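Cytosolic phospholipase A2 delta (Homo sapiens, PDB 5IZ5) hydrolyses glycerophospholipids at the sn-2 position in a calcium-dependent manner, releasing a free fatty acid, preferably linoleic acid, and a lysophospholipid. Local coordinates at residues W484-P489 against M663-R668; H373-P378 against P462-L467. The protein carries 3 engineered substitutions. All blocks are in the same frame, centred on the assembly; numbering follows the deposited sequence.

Contact 1. Residues W484-P489 against M663-R668; sequences WVEFSP and MFRPGR. With SO4 (sulfate ion), chain N.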
ATOM      1  N   TRP B 484       5.305  -0.154   3.593  1.00 37.03           N
ATOM      2  CA  TRP B 484       5.603  -0.513   2.212  1.00 38.04           C
ATOM      3  C   TRP B 484       4.538  -1.466   1.679  1.00 35.43           C
ATOM      4  O   TRP B 484       4.231  -2.479   2.311  1.00 34.21           O
ATOM      5  CB  TRP B 484       7.000  -1.131   2.089  1.00 38.73           C
ATOM      6  CG  TRP B 484       8.093  -0.145   2.402  1.00 40.67           C
ATOM      7  CD1 TRP B 484       8.737   0.013   3.593  1.00 41.46           C
ATOM      8  CD2 TRP B 484       8.644   0.835   1.515  1.00 40.67           C
ATOM      9  NE1 TRP B 484       9.660   1.029   3.498  1.00 42.95           N
ATOM     10  CE2 TRP B 484       9.625   1.551   2.232  1.00 41.94           C
ATOM     11  CE3 TRP B 484       8.405   1.177   0.184  1.00 42.71           C
ATOM     12  CZ2 TRP B 484      10.370   2.593   1.658  1.00 42.59           C
ATOM     13  CZ3 TRP B 484       9.145   2.211  -0.390  1.00 44.72           C
ATOM     14  CH2 TRP B 484      10.119   2.906   0.345  1.00 42.46           C
ATOM     15  N   VAL B 485       3.964  -1.102   0.537  1.00 34.71           N
ATOM     16  CA  VAL B 485       3.042  -1.950  -0.192  1.00 35.74           C
ATOM     17  C   VAL B 485       3.680  -2.319  -1.533  1.00 34.24           C
ATOM     18  O   VAL B 485       3.923  -1.477  -2.399  1.00 33.31           O
ATOM     19  CB  VAL B 485       1.677  -1.272  -0.424  1.00 36.11           C
ATOM     20  CG1 VAL B 485       0.768  -2.187  -1.228  1.00 36.83           C
ATOM     21  CG2 VAL B 485       1.024  -0.919   0.907  1.00 36.26           C
ATOM     22  N   GLU B 486       3.921  -3.607  -1.693  1.00 35.22           N
ATOM     23  CA  GLU B 486       4.578  -4.143  -2.878  1.00 37.50           C
ATOM     24  C   GLU B 486       3.553  -4.649  -3.887  1.00 36.30           C
ATOM     25  O   GLU B 486       2.582  -5.306  -3.494  1.00 36.92           O
ATOM     26  CB  GLU B 486       5.487  -5.278  -2.420  1.00 39.59           C
ATOM     27  CG  GLU B 486       5.994  -6.195  -3.509  1.00 42.67           C
ATOM     28  CD  GLU B 486       6.863  -7.284  -2.918  1.00 44.81           C
ATOM     29  OE1 GLU B 486       8.035  -6.985  -2.601  1.00 44.82           O
ATOM     30  OE2 GLU B 486       6.364  -8.425  -2.757  1.00 43.84           O
ATOM     31  N   PHE B 487       3.779  -4.353  -5.171  1.00 35.57           N
ATOM     32  CA  PHE B 487       2.941  -4.855  -6.265  1.00 37.14           C
ATOM     33  C   PHE B 487       3.756  -5.758  -7.194  1.00 37.97           C
ATOM     34  O   PHE B 487       4.859  -5.391  -7.617  1.00 36.23           O
ATOM     35  CB  PHE B 487       2.400  -3.706  -7.129  1.00 37.95           C
ATOM     36  CG  PHE B 487       1.452  -2.785  -6.412  1.00 37.60           C
ATOM     37  CD1 PHE B 487       0.119  -2.717  -6.791  1.00 38.31           C
ATOM     38  CD2 PHE B 487       1.892  -1.971  -5.370  1.00 38.42           C
ATOM     39  CE1 PHE B 487      -0.761  -1.859  -6.144  1.00 38.57           C
ATOM     40  CE2 PHE B 487       1.017  -1.107  -4.716  1.00 38.44           C
ATOM     41  CZ  PHE B 487      -0.310  -1.053  -5.101  1.00 38.71           C
ATOM     42  N   SER B 488       3.200  -6.922  -7.527  1.00 36.83           N
ATOM     43  CA  SER B 488       3.747  -7.774  -8.587  1.00 36.53           C
ATOM     44  C   SER B 488       2.597  -8.385  -9.387  1.00 35.38           C
ATOM     45  O   SER B 488       1.442  -8.298  -8.967  1.00 34.79           O
ATOM     46  CB  SER B 488       4.618  -8.887  -7.998  1.00 36.37           C
ATOM     47  OG  SER B 488       3.847 -10.036  -7.694  1.00 35.74           O
ATOM     48  N   PRO B 489       2.905  -9.021 -10.535  1.00 35.76           N
ATOM     49  CA  PRO B 489       1.851  -9.695 -11.295  1.00 35.21           C
ATOM     50  C   PRO B 489       1.170 -10.840 -10.543  1.00 33.31           C
ATOM     51  O   PRO B 489       0.055 -11.215 -10.903  1.00 34.83           O
ATOM     52  CB  PRO B 489       2.591 -10.233 -12.526  1.00 36.67           C
ATOM     53  CG  PRO B 489       3.808  -9.377 -12.643  1.00 36.91           C
ATOM     54  CD  PRO B 489       4.203  -9.109 -11.225  1.00 36.28           C
ATOM     55  N   MET B 663      13.652  -5.960  -2.474  1.00 54.60           N
ATOM     56  CA  MET B 663      14.847  -6.808  -2.502  1.00 53.72           C
ATOM     57  C   MET B 663      15.116  -7.508  -1.164  1.00 53.64           C
ATOM     58  O   MET B 663      15.953  -8.401  -1.116  1.00 54.17           O
ATOM     59  CB  MET B 663      16.084  -6.007  -2.943  1.00 53.42           C
ATOM     60  CG  MET B 663      16.009  -5.444  -4.362  1.00 54.02           C
ATOM     61  SD  MET B 663      15.706  -6.727  -5.594  1.00 56.11           S
ATOM     62  CE  MET B 663      15.632  -5.798  -7.122  1.00 54.68           C
ATOM     63  N   PHE B 664      14.401  -7.133  -0.097  1.00 53.14           N
ATOM     64  CA  PHE B 664      14.597  -7.746   1.228  1.00 53.66           C
ATOM     65  C   PHE B 664      13.381  -8.441   1.828  1.00 52.19           C
ATOM     66  O   PHE B 664      13.374  -8.766   3.014  1.00 52.13           O
ATOM     67  CB  PHE B 664      15.131  -6.699   2.207  1.00 56.12           C
ATOM     68  CG  PHE B 664      16.465  -6.172   1.815  1.00 59.42           C
ATOM     69  CD1 PHE B 664      17.605  -6.884   2.126  1.00 63.32           C
ATOM     70  CD2 PHE B 664      16.581  -4.995   1.092  1.00 61.45           C
ATOM     71  CE1 PHE B 664      18.845  -6.417   1.748  1.00 64.01           C
ATOM     72  CE2 PHE B 664      17.819  -4.521   0.709  1.00 62.71           C
ATOM     73  CZ  PHE B 664      18.954  -5.238   1.038  1.00 64.20           C
ATOM     74  N   ARG B 665      12.354  -8.674   1.024  1.00 50.79           N
ATOM     75  CA  ARG B 665      11.262  -9.523   1.470  1.00 50.07           C
ATOM     76  C   ARG B 665      11.841 -10.911   1.770  1.00 51.72           C
ATOM     77  O   ARG B 665      12.659 -11.412   0.996  1.00 52.15           O
ATOM     78  CB  ARG B 665      10.183  -9.625   0.398  1.00 48.47           C
ATOM     79  CG  ARG B 665       9.037 -10.540   0.795  1.00 47.02           C
ATOM     80  CD  ARG B 665       7.905 -10.513  -0.209  1.00 45.77           C
ATOM     81  NE  ARG B 665       6.859 -11.472   0.144  1.00 45.11           N
ATOM     82  CZ  ARG B 665       5.734 -11.656  -0.545  1.00 44.98           C
ATOM     83  NH1 ARG B 665       5.477 -10.941  -1.642  1.00 44.53           N
ATOM     84  NH2 ARG B 665       4.851 -12.561  -0.133  1.00 46.04           N
ATOM     85  N   PRO B 666      11.432 -11.530   2.896  1.00 53.16           N
ATOM     86  CA  PRO B 666      11.939 -12.865   3.231  1.00 53.20           C
ATOM     87  C   PRO B 666      11.730 -13.885   2.110  1.00 53.28           C
ATOM     88  O   PRO B 666      10.672 -13.910   1.485  1.00 52.64           O
ATOM     89  CB  PRO B 666      11.124 -13.253   4.468  1.00 54.17           C
ATOM     90  CG  PRO B 666      10.745 -11.956   5.094  1.00 55.05           C
ATOM     91  CD  PRO B 666      10.551 -10.998   3.953  1.00 54.17           C
ATOM     92  N   GLY B 667      12.744 -14.706   1.855  1.00 53.20           N
ATOM     93  CA  GLY B 667      12.663 -15.715   0.810  1.00 51.54           C
ATOM     94  C   GLY B 667      13.364 -15.331  -0.476  1.00 50.46           C
ATOM     95  O   GLY B 667      13.768 -16.205  -1.234  1.00 52.31           O
ATOM     96  N   ARG B 668      13.524 -14.034  -0.733  1.00 49.45           N
ATOM     97  CA  ARG B 668      14.098 -13.590  -2.008  1.00 48.91           C
ATOM     98  C   ARG B 668      15.616 -13.820  -2.109  1.00 50.06           C
ATOM     99  O   ARG B 668      16.120 -14.126  -3.189  1.00 49.70           O
ATOM    100  CB  ARG B 668      13.728 -12.130  -2.295  1.00 48.33           C
ATOM    101  CG  ARG B 668      12.224 -11.936  -2.463  1.00 46.59           C
ATOM    102  CD  ARG B 668      11.871 -10.991  -3.596  1.00 44.64           C
ATOM    103  NE  ARG B 668      10.451 -11.103  -3.939  1.00 43.06           N
ATOM    104  CZ  ARG B 668       9.508 -10.211  -3.643  1.00 42.32           C
ATOM    105  NH1 ARG B 668       9.801  -9.085  -2.998  1.00 40.91           N
ATOM    106  NH2 ARG B 668       8.249 -10.446  -4.001  1.00 42.09           N
TER
HETATM  107  S   SO4 N 902      15.301 -15.178   4.241  1.00 83.29           S
HETATM  108  O1  SO4 N 902      15.894 -14.430   3.113  1.00 80.24           O
HETATM  109  O2  SO4 N 902      16.383 -15.751   5.070  1.00 88.66           O
HETATM  110  O3  SO4 N 902      14.501 -14.257   5.079  1.00 83.90           O
HETATM  111  O4  SO4 N 902      14.450 -16.281   3.733  1.00 78.87           O
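Glu486 turns CG anti to its own N (chi1 165°) and runs straight on through chi2, which carries its carboxylate off strand 482-487 to meet two arginines, Arg665 and Arg668, from the loop ahead of strand 672-676. The three form a buried salt-bridge network on the central mixed sheet of the catalytic domain. Arg668 arrives from the opposite direction to Glu486 and grips it end-on with both terminal nitrogens: NH1 gives a nearly straight bond to OE1 of Glu486 at 2.8 Å, and NH2 reaches OE2 of the same carboxylate at 3.0 Å. The two flat groups are not coplanar. OE1 is met on its syn side but tilted 32° out of the carboxylate plane, and the NH2 of Arg668 comes to OE2 from further above that plane; both oxygens nevertheless stay close to the guanidinium plane. Arg665, fully extended along its chain, crosses the glutamate at about a right angle, and its NH1 meets OE2 of Glu486 nearly along the C-O axis at 2.9 Å, in a more bent bond. OE2 thus accepts from both arginines. Ser662 OG also bonds to OE1, so this buried carboxylate is held at both oxygens and is probably stabilised as the anion. Each arginine has a second acidic partner, Glu491 for Arg665 and Glu294 for Arg668, and Phe500 makes a cation-pi contact with Arg665. A type II turn from Arg665 to Arg668 brings the two side chains to the same carboxylate; Gly667 occupies its third position with positive phi and offers its N to a sulfate, probably from the crystallisation liquor, through weak bonds. Inside the network, CD of Arg665 lies 3.4 Å above the guanidinium plane of Arg668, offset toward its rim.

Contact 2. Residues H373-P378 against P462-L467; sequences HLYGDP and PLPLYL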
ATOM      1  N   HIS B 373       5.232  -0.450 -19.479  1.00 41.13           N
ATOM      2  CA  HIS B 373       5.205  -0.538 -20.931  1.00 41.52           C
ATOM      3  C   HIS B 373       5.811  -1.857 -21.425  1.00 39.84           C
ATOM      4  O   HIS B 373       5.222  -2.546 -22.261  1.00 38.22           O
ATOM      5  CB  HIS B 373       5.950   0.631 -21.567  1.00 43.19           C
ATOM      6  CG  HIS B 373       5.972   0.571 -23.063  1.00 45.48           C
ATOM      7  ND1 HIS B 373       7.127   0.711 -23.800  1.00 48.77           N
ATOM      8  CD2 HIS B 373       4.980   0.355 -23.958  1.00 46.07           C
ATOM      9  CE1 HIS B 373       6.842   0.602 -25.087  1.00 48.57           C
ATOM     10  NE2 HIS B 373       5.545   0.386 -25.209  1.00 47.49           N
ATOM     11  N   LEU B 374       6.983  -2.200 -20.909  1.00 38.12           N
ATOM     12  CA  LEU B 374       7.684  -3.398 -21.360  1.00 39.31           C
ATOM     13  C   LEU B 374       6.927  -4.674 -21.029  1.00 38.95           C
ATOM     14  O   LEU B 374       6.776  -5.545 -21.890  1.00 39.73           O
ATOM     15  CB  LEU B 374       9.087  -3.467 -20.760  1.00 38.99           C
ATOM     16  CG  LEU B 374      10.074  -2.424 -21.293  1.00 41.60           C
ATOM     17  CD1 LEU B 374      11.374  -2.500 -20.509  1.00 41.23           C
ATOM     18  CD2 LEU B 374      10.334  -2.599 -22.786  1.00 41.21           C
ATOM     19  N   TYR B 375       6.443  -4.778 -19.793  1.00 37.71           N
ATOM     20  CA  TYR B 375       5.738  -5.981 -19.362  1.00 38.63           C
ATOM     21  C   TYR B 375       4.341  -6.154 -19.995  1.00 39.70           C
ATOM     22  O   TYR B 375       3.702  -7.180 -19.794  1.00 40.68           O
ATOM     23  CB  TYR B 375       5.683  -6.063 -17.835  1.00 37.16           C
ATOM     24  CG  TYR B 375       6.970  -6.569 -17.229  1.00 36.90           C
ATOM     25  CD1 TYR B 375       7.128  -7.911 -16.911  1.00 36.75           C
ATOM     26  CD2 TYR B 375       8.042  -5.714 -16.995  1.00 36.96           C
ATOM     27  CE1 TYR B 375       8.302  -8.381 -16.357  1.00 36.94           C
ATOM     28  CE2 TYR B 375       9.225  -6.177 -16.443  1.00 36.97           C
ATOM     29  CZ  TYR B 375       9.351  -7.509 -16.127  1.00 36.39           C
ATOM     30  OH  TYR B 375      10.523  -7.968 -15.583  1.00 35.72           O
ATOM     31  N   GLY B 376       3.882  -5.168 -20.760  1.00 38.00           N
ATOM     32  CA  GLY B 376       2.751  -5.353 -21.661  1.00 40.31           C
ATOM     33  C   GLY B 376       3.040  -6.311 -22.815  1.00 42.73           C
ATOM     34  O   GLY B 376       2.120  -6.914 -23.364  1.00 41.51           O
ATOM     35  N   ASP B 377       4.316  -6.436 -23.188  1.00 43.55           N
ATOM     36  CA  ASP B 377       4.775  -7.433 -24.158  1.00 43.98           C
ATOM     37  C   ASP B 377       5.345  -8.635 -23.400  1.00 43.59           C
ATOM     38  O   ASP B 377       6.386  -8.513 -22.754  1.00 43.42           O
ATOM     39  CB  ASP B 377       5.847  -6.816 -25.069  1.00 46.45           C
ATOM     40  CG  ASP B 377       6.484  -7.828 -26.024  1.00 47.63           C
ATOM     41  OD1 ASP B 377       6.050  -8.994 -26.084  1.00 48.97           O
ATOM     42  OD2 ASP B 377       7.449  -7.453 -26.712  1.00 51.22           O
ATOM     43  N   PRO B 378       4.681  -9.808 -23.488  1.00 43.26           N
ATOM     44  CA  PRO B 378       5.146 -11.004 -22.761  1.00 42.88           C
ATOM     45  C   PRO B 378       6.556 -11.498 -23.134  1.00 43.02           C
ATOM     46  O   PRO B 378       7.125 -12.327 -22.421  1.00 41.91           O
ATOM     47  CB  PRO B 378       4.118 -12.083 -23.138  1.00 43.86           C
ATOM     48  CG  PRO B 378       2.964 -11.366 -23.734  1.00 43.61           C
ATOM     49  CD  PRO B 378       3.482 -10.085 -24.301  1.00 43.83           C
ATOM     50  N   PRO B 462      12.414 -11.155 -15.989  1.00 38.11           N
ATOM     51  CA  PRO B 462      12.487 -11.065 -14.521  1.00 37.90           C
ATOM     52  C   PRO B 462      11.121 -10.749 -13.897  1.00 36.71           C
ATOM     53  O   PRO B 462      10.243 -10.224 -14.581  1.00 35.64           O
ATOM     54  CB  PRO B 462      13.462  -9.903 -14.274  1.00 38.52           C
ATOM     55  CG  PRO B 462      14.082  -9.590 -15.596  1.00 38.67           C
ATOM     56  CD  PRO B 462      13.110 -10.036 -16.643  1.00 37.88           C
ATOM     57  N   LEU B 463      10.947 -11.072 -12.621  1.00 37.29           N
ATOM     58  CA  LEU B 463       9.728 -10.703 -11.894  1.00 39.86           C
ATOM     59  C   LEU B 463       9.762  -9.197 -11.580  1.00 39.87           C
ATOM     60  O   LEU B 463      10.687  -8.736 -10.908  1.00 39.42           O
ATOM     61  CB  LEU B 463       9.603 -11.489 -10.589  1.00 39.99           C
ATOM     62  CG  LEU B 463       8.374 -11.143  -9.734  1.00 44.01           C
ATOM     63  CD1 LEU B 463       7.112 -11.729 -10.337  1.00 46.18           C
ATOM     64  CD2 LEU B 463       8.530 -11.638  -8.313  1.00 45.69           C
ATOM     65  N   PRO B 464       8.761  -8.435 -12.057  1.00 37.77           N
ATOM     66  CA  PRO B 464       8.712  -7.002 -11.789  1.00 37.69           C
ATOM     67  C   PRO B 464       8.049  -6.682 -10.450  1.00 37.67           C
ATOM     68  O   PRO B 464       6.996  -7.237 -10.125  1.00 38.97           O
ATOM     69  CB  PRO B 464       7.877  -6.468 -12.944  1.00 37.75           C
ATOM     70  CG  PRO B 464       6.937  -7.573 -13.253  1.00 37.10           C
ATOM     71  CD  PRO B 464       7.633  -8.862 -12.899  1.00 38.22           C
ATOM     72  N   LEU B 465       8.671  -5.793  -9.684  1.00 37.69           N
ATOM     73  CA  LEU B 465       8.184  -5.403  -8.365  1.00 36.19           C
ATOM     74  C   LEU B 465       8.032  -3.880  -8.298  1.00 37.90           C
ATOM     75  O   LEU B 465       9.010  -3.139  -8.433  1.00 37.83           O
ATOM     76  CB  LEU B 465       9.148  -5.898  -7.289  1.00 36.88           C
ATOM     77  CG  LEU B 465       9.258  -7.432  -7.201  1.00 36.79           C
ATOM     78  CD1 LEU B 465      10.562  -7.873  -6.556  1.00 36.69           C
ATOM     79  CD2 LEU B 465       8.067  -8.021  -6.458  1.00 36.01           C
ATOM     80  N   TYR B 466       6.800  -3.420  -8.109  1.00 36.77           N
ATOM     81  CA  TYR B 466       6.498  -1.997  -8.070  1.00 35.73           C
ATOM     82  C   TYR B 466       6.148  -1.631  -6.628  1.00 37.43           C
ATOM     83  O   TYR B 466       5.384  -2.355  -5.972  1.00 37.73           O
ATOM     84  CB  TYR B 466       5.311  -1.667  -8.976  1.00 35.74           C
ATOM     85  CG  TYR B 466       5.330  -2.246 -10.390  1.00 35.44           C
ATOM     86  CD1 TYR B 466       5.616  -1.442 -11.491  1.00 35.21           C
ATOM     87  CD2 TYR B 466       5.002  -3.580 -10.629  1.00 36.13           C
ATOM     88  CE1 TYR B 466       5.603  -1.945 -12.786  1.00 36.78           C
ATOM     89  CE2 TYR B 466       4.992  -4.097 -11.925  1.00 36.84           C
ATOM     90  CZ  TYR B 466       5.289  -3.276 -13.000  1.00 36.50           C
ATOM     91  OH  TYR B 466       5.272  -3.764 -14.294  1.00 35.55           O
ATOM     92  N   LEU B 467       6.689  -0.516  -6.131  1.00 37.95           N
ATOM     93  CA  LEU B 467       6.493  -0.145  -4.714  1.00 40.28           C
ATOM     94  C   LEU B 467       5.708   1.148  -4.503  1.00 38.11           C
ATOM     95  O   LEU B 467       5.779   2.088  -5.306  1.00 35.91           O
ATOM     96  CB  LEU B 467       7.833  -0.020  -3.981  1.00 43.45           C
ATOM     97  CG  LEU B 467       8.368  -1.084  -3.011  1.00 46.20           C
ATOM     98  CD1 LEU B 467       7.583  -2.381  -2.965  1.00 49.22           C
ATOM     99  CD2 LEU B 467       9.829  -1.359  -3.327  1.00 47.86           C
TER
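Tyr375 lays one face of its ring over the pyrrolidine of Pro464, a CH-pi contact between segment 373-378, on helix 367-375, and strand 463-471. The helix is the one that follows the nucleophile Ser365 in this alpha/beta hydrolase, and it packs here against the central mixed sheet. CG of Pro464 stands 3.7 Å from the centroid of the Tyr375 ring, 19° off the ring normal, and leans toward the CE1 and CD1 side; CB of the same proline lies nearer CZ and CE2. With CG beside its backbone N (chi1 -80°), Tyr375 points its ring at the start of the strand, where the hydroxyl donates to Pro462 O. That carbonyl sits at the ring edge, in plane. At 2.5 Å from Tyr375 OH to Pro462 O the bond is shorter than usual, so its exact length is doubtful. Pro464 covers one face of the buried ring, and the edge position of Pro462 O agrees with that placement. Trp380 adds an edge-to-face contact to Tyr375, while Phe361 of the neighbouring strand touches both Tyr375 and Pro462. Further along the strand, Tyr466 gives its hydroxyl to a hydrogen bond with Gln452 and stacks on Trp531; its side chain is about 10 Å from that of Ser365. The Pro462 ring also comes up beside the phenol oxygen, with its CD 3.5 Å from Tyr375 OH.

Contacts 1 and 2 have centres 14 Å apart and share the mixed sheet of the catalytic domain, on adjacent antiparallel strands: 463-471 belongs to contact 2 and 482-487 to contact 1. They come in series along the chain, since contact 2 closes at Leu467 before contact 1 opens at Trp484. A probable backbone hydrogen bond, Phe487 N to Tyr466 O at 2.7 Å, joins them directly, and Leu465 and Leu467 pack on Arg668 and Glu486. One strand pair therefore takes the helix that follows the nucleophile Ser365 at contact 2 and a late loop, beyond Asp651, at contact 1, bringing parts far apart in sequence onto one sheet.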